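Local atomic coordinates of PLP-Dependent L-Arginine Hydroxylase MppP (Streptomyces wadayamensis, PDB entry 6C9B), a protein that catalyses the pyridoxal 5'-phosphate-dependent oxidation of L-arginine to 4-hydroxy-2-ketoarginine and 2-ketoarginine, as an oxidase rather than an oxygenase. Residues 212-217 against 237-242. Numbering follows the deposited sequence.
Sequences RWVVIE and EDIGLP
At the start of strand 212-218, in the central sheet of the PLP-binding fold, Arg212 reaches the loop 237-242 and holds the carbonyl of Ile239. Two guanidinium nitrogens share that one oxygen, side-on: Arg212 NE and Arg212 NH2 both donate hydrogen bonds to Ile239 O, at 2.9 and 2.8 Å, each bent to about 145° at the hydrogen. The oxygen lies almost in the guanidinium plane. Arg212 NH2 approaches nearly in line with the Ile239 C=O bond, whereas Arg212 NE sits well above the carbonyl plane. The chain bends at chi3 (67°), which turns NE toward Ile239 O. The third nitrogen, NH1, bonds to Gly182 O, between helix 168-181 and strand 184-188. Strand 212-218 runs antiparallel to strand 231-235 here, and the loop leads from that neighbour into helix 243-250. Further along the strand, Ile239 CD1 packs tightly on Val214 CG2 at 3.4 Å. It also lies 3.6 Å from Trp213 O. Leu241 CD2 comes within 3.8 Å of Arg212 NH2, the two side chains crossing at about a right angle. Asp238 OD1 stays 5.8 Å from Arg212 NE and bonds instead to Ser236 OG, which also accepts from Trp213 N.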
ATOM      1  N   ARG B 212     -18.972   8.868  16.873  1.00 19.90           N
ATOM      2  CA  ARG B 212     -18.339   8.636  15.583  1.00 19.55           C
ATOM      3  C   ARG B 212     -17.041   7.913  15.845  1.00 19.22           C
ATOM      4  O   ARG B 212     -16.294   8.309  16.742  1.00 21.80           O
ATOM      5  CB  ARG B 212     -18.052   9.951  14.872  1.00 21.32           C
ATOM      6  CG  ARG B 212     -19.288  10.809  14.639  1.00 24.31           C
ATOM      7  CD  ARG B 212     -18.876  12.268  14.428  1.00 21.74           C
ATOM      8  NE  ARG B 212     -18.132  12.451  13.181  1.00 26.48           N
ATOM      9  CZ  ARG B 212     -17.294  13.460  12.958  1.00 24.73           C
ATOM     10  NH1 ARG B 212     -17.078  14.379  13.890  1.00 27.98           N
ATOM     11  NH2 ARG B 212     -16.653  13.553  11.812  1.00 24.11           N
ATOM     12  N   TRP B 213     -16.765   6.853  15.081  1.00 18.80           N
ATOM     13  CA  TRP B 213     -15.577   6.069  15.369  1.00 18.23           C
ATOM     14  C   TRP B 213     -14.984   5.443  14.117  1.00 17.96           C
ATOM     15  O   TRP B 213     -15.650   5.213  13.108  1.00 19.38           O
ATOM     16  CB  TRP B 213     -15.849   4.951  16.408  1.00 19.69           C
ATOM     17  CG  TRP B 213     -16.962   3.999  16.066  1.00 19.27           C
ATOM     18  CD1 TRP B 213     -18.263   4.059  16.521  1.00 23.37           C
ATOM     19  CD2 TRP B 213     -16.903   2.834  15.209  1.00 19.68           C
ATOM     20  NE1 TRP B 213     -19.001   3.037  15.997  1.00 21.40           N
ATOM     21  CE2 TRP B 213     -18.203   2.271  15.187  1.00 19.96           C
ATOM     22  CE3 TRP B 213     -15.894   2.233  14.444  1.00 20.76           C
ATOM     23  CZ2 TRP B 213     -18.519   1.125  14.448  1.00 23.46           C
ATOM     24  CZ3 TRP B 213     -16.215   1.097  13.694  1.00 20.93           C
ATOM     25  CH2 TRP B 213     -17.516   0.555  13.709  1.00 24.03           C
ATOM     26  N   VAL B 214     -13.696   5.150  14.227  1.00 17.48           N
ATOM     27  CA  VAL B 214     -12.949   4.421  13.210  1.00 18.78           C
ATOM     28  C   VAL B 214     -12.024   3.486  13.954  1.00 17.36           C
ATOM     29  O   VAL B 214     -11.426   3.879  14.953  1.00 19.69           O
ATOM     30  CB  VAL B 214     -12.128   5.367  12.309  1.00 23.89           C
ATOM     31  CG1 VAL B 214     -11.195   4.558  11.389  1.00 24.32           C
ATOM     32  CG2 VAL B 214     -13.023   6.221  11.491  1.00 29.73           C
ATOM     33  N   VAL B 215     -11.895   2.250  13.470  1.00 16.98           N
ATOM     34  CA  VAL B 215     -10.927   1.312  14.008  1.00 16.79           C
ATOM     35  C   VAL B 215     -10.100   0.808  12.848  1.00 17.66           C
ATOM     36  O   VAL B 215     -10.654   0.444  11.813  1.00 18.35           O
ATOM     37  CB  VAL B 215     -11.575   0.121  14.732  1.00 17.19           C
ATOM     38  CG1 VAL B 215     -10.482  -0.811  15.301  1.00 18.08           C
ATOM     39  CG2 VAL B 215     -12.508   0.602  15.841  1.00 18.55           C
ATOM     40  N   ILE B 216      -8.784   0.793  13.015  1.00 16.46           N
ATOM     41  CA  ILE B 216      -7.905   0.204  12.020  1.00 16.05           C
ATOM     42  C   ILE B 216      -7.355  -1.073  12.620  1.00 16.70           C
ATOM     43  O   ILE B 216      -6.481  -1.043  13.486  1.00 18.32           O
ATOM     44  CB  ILE B 216      -6.769   1.140  11.601  1.00 15.90           C
ATOM     45  CG1 ILE B 216      -7.346   2.415  10.993  1.00 17.89           C
ATOM     46  CG2 ILE B 216      -5.911   0.444  10.557  1.00 18.83           C
ATOM     47  CD1 ILE B 216      -6.290   3.492  10.645  1.00 21.48           C
ATOM     48  N   GLU B 217      -7.869  -2.195  12.151  1.00 17.30           N
ATOM     49  CA  GLU B 217      -7.287  -3.473  12.508  1.00 19.16           C
ATOM     50  C   GLU B 217      -6.123  -3.764  11.571  1.00 18.76           C
ATOM     51  O   GLU B 217      -5.992  -3.179  10.491  1.00 19.81           O
ATOM     52  CB  GLU B 217      -8.326  -4.587  12.408  1.00 19.17           C
ATOM     53  CG  GLU B 217      -9.641  -4.356  13.134  1.00 18.83           C
ATOM     54  CD  GLU B 217      -9.640  -4.749  14.606  1.00 22.29           C
ATOM     55  OE1 GLU B 217     -10.672  -4.491  15.268  1.00 22.13           O
ATOM     56  OE2 GLU B 217      -8.637  -5.297  15.105  1.00 22.36           O
ATOM     57  N   GLU B 237     -21.332   4.304  10.785  1.00 28.92           N
ATOM     58  CA  GLU B 237     -22.132   4.763   9.653  1.00 30.85           C
ATOM     59  C   GLU B 237     -22.163   6.281   9.577  1.00 33.83           C
ATOM     60  O   GLU B 237     -22.234   6.849   8.484  1.00 33.09           O
ATOM     61  CB  GLU B 237     -23.557   4.221   9.746  1.00 44.77           C
ATOM     62  CG  GLU B 237     -23.670   2.719   9.806  1.00 71.55           C
ATOM     63  CD  GLU B 237     -25.072   2.243   9.464  1.00 84.21           C
ATOM     64  OE1 GLU B 237     -25.207   1.375   8.573  1.00 86.82           O
ATOM     65  OE2 GLU B 237     -26.038   2.753  10.074  1.00 81.21           O
ATOM     66  N   ASP B 238     -22.112   6.952  10.723  1.00 25.82           N
ATOM     67  CA  ASP B 238     -22.133   8.403  10.785  1.00 35.20           C
ATOM     68  C   ASP B 238     -20.737   9.020  10.850  1.00 37.10           C
ATOM     69  O   ASP B 238     -20.591  10.139  11.352  1.00 28.55           O
ATOM     70  CB  ASP B 238     -22.945   8.849  12.003  1.00 46.80           C
ATOM     71  CG  ASP B 238     -22.329   8.382  13.335  1.00 55.85           C
ATOM     72  OD1 ASP B 238     -21.337   7.600  13.329  1.00 31.24           O
ATOM     73  OD2 ASP B 238     -22.837   8.816  14.395  1.00 46.13           O
ATOM     74  N   ILE B 239     -19.702   8.334  10.355  1.00 26.06           N
ATOM     75  CA  ILE B 239     -18.344   8.825  10.583  1.00 23.58           C
ATOM     76  C   ILE B 239     -18.197  10.257  10.075  1.00 24.62           C
ATOM     77  O   ILE B 239     -17.520  11.081  10.698  1.00 26.96           O
ATOM     78  CB  ILE B 239     -17.322   7.853   9.955  1.00 25.71           C
ATOM     79  CG1 ILE B 239     -15.888   8.313  10.192  1.00 23.94           C
ATOM     80  CG2 ILE B 239     -17.506   7.731   8.460  1.00 26.44           C
ATOM     81  CD1 ILE B 239     -15.521   8.547  11.639  1.00 30.26           C
ATOM     82  N   GLY B 240     -18.832  10.581   8.949  1.00 24.46           N
ATOM     83  CA  GLY B 240     -18.816  11.942   8.437  1.00 25.94           C
ATOM     84  C   GLY B 240     -17.470  12.428   7.952  1.00 29.71           C
ATOM     85  O   GLY B 240     -17.205  13.633   7.948  1.00 27.39           O
ATOM     86  N   LEU B 241     -16.611  11.514   7.544  1.00 23.68           N
ATOM     87  CA  LEU B 241     -15.338  11.762   6.905  1.00 21.89           C
ATOM     88  C   LEU B 241     -15.328  11.035   5.573  1.00 24.84           C
ATOM     89  O   LEU B 241     -15.924   9.962   5.467  1.00 26.03           O
ATOM     90  CB  LEU B 241     -14.164  11.228   7.734  1.00 21.05           C
ATOM     91  CG  LEU B 241     -14.085  11.661   9.191  1.00 23.26           C
ATOM     92  CD1 LEU B 241     -13.023  10.812   9.895  1.00 26.57           C
ATOM     93  CD2 LEU B 241     -13.762  13.127   9.315  1.00 25.16           C
ATOM     94  N   PRO B 242     -14.582  11.522   4.589  1.00 20.56           N
ATOM     95  CA  PRO B 242     -14.619  10.892   3.257  1.00 19.50           C
ATOM     96  C   PRO B 242     -13.718   9.681   3.097  1.00 22.93           C
ATOM     97  O   PRO B 242     -13.030   9.547   2.076  1.00 23.61           O
ATOM     98  CB  PRO B 242     -14.175  12.038   2.337  1.00 25.14           C
ATOM     99  CG  PRO B 242     -13.263  12.839   3.194  1.00 27.12           C
ATOM    100  CD  PRO B 242     -13.867  12.812   4.554  1.00 22.53           C
TER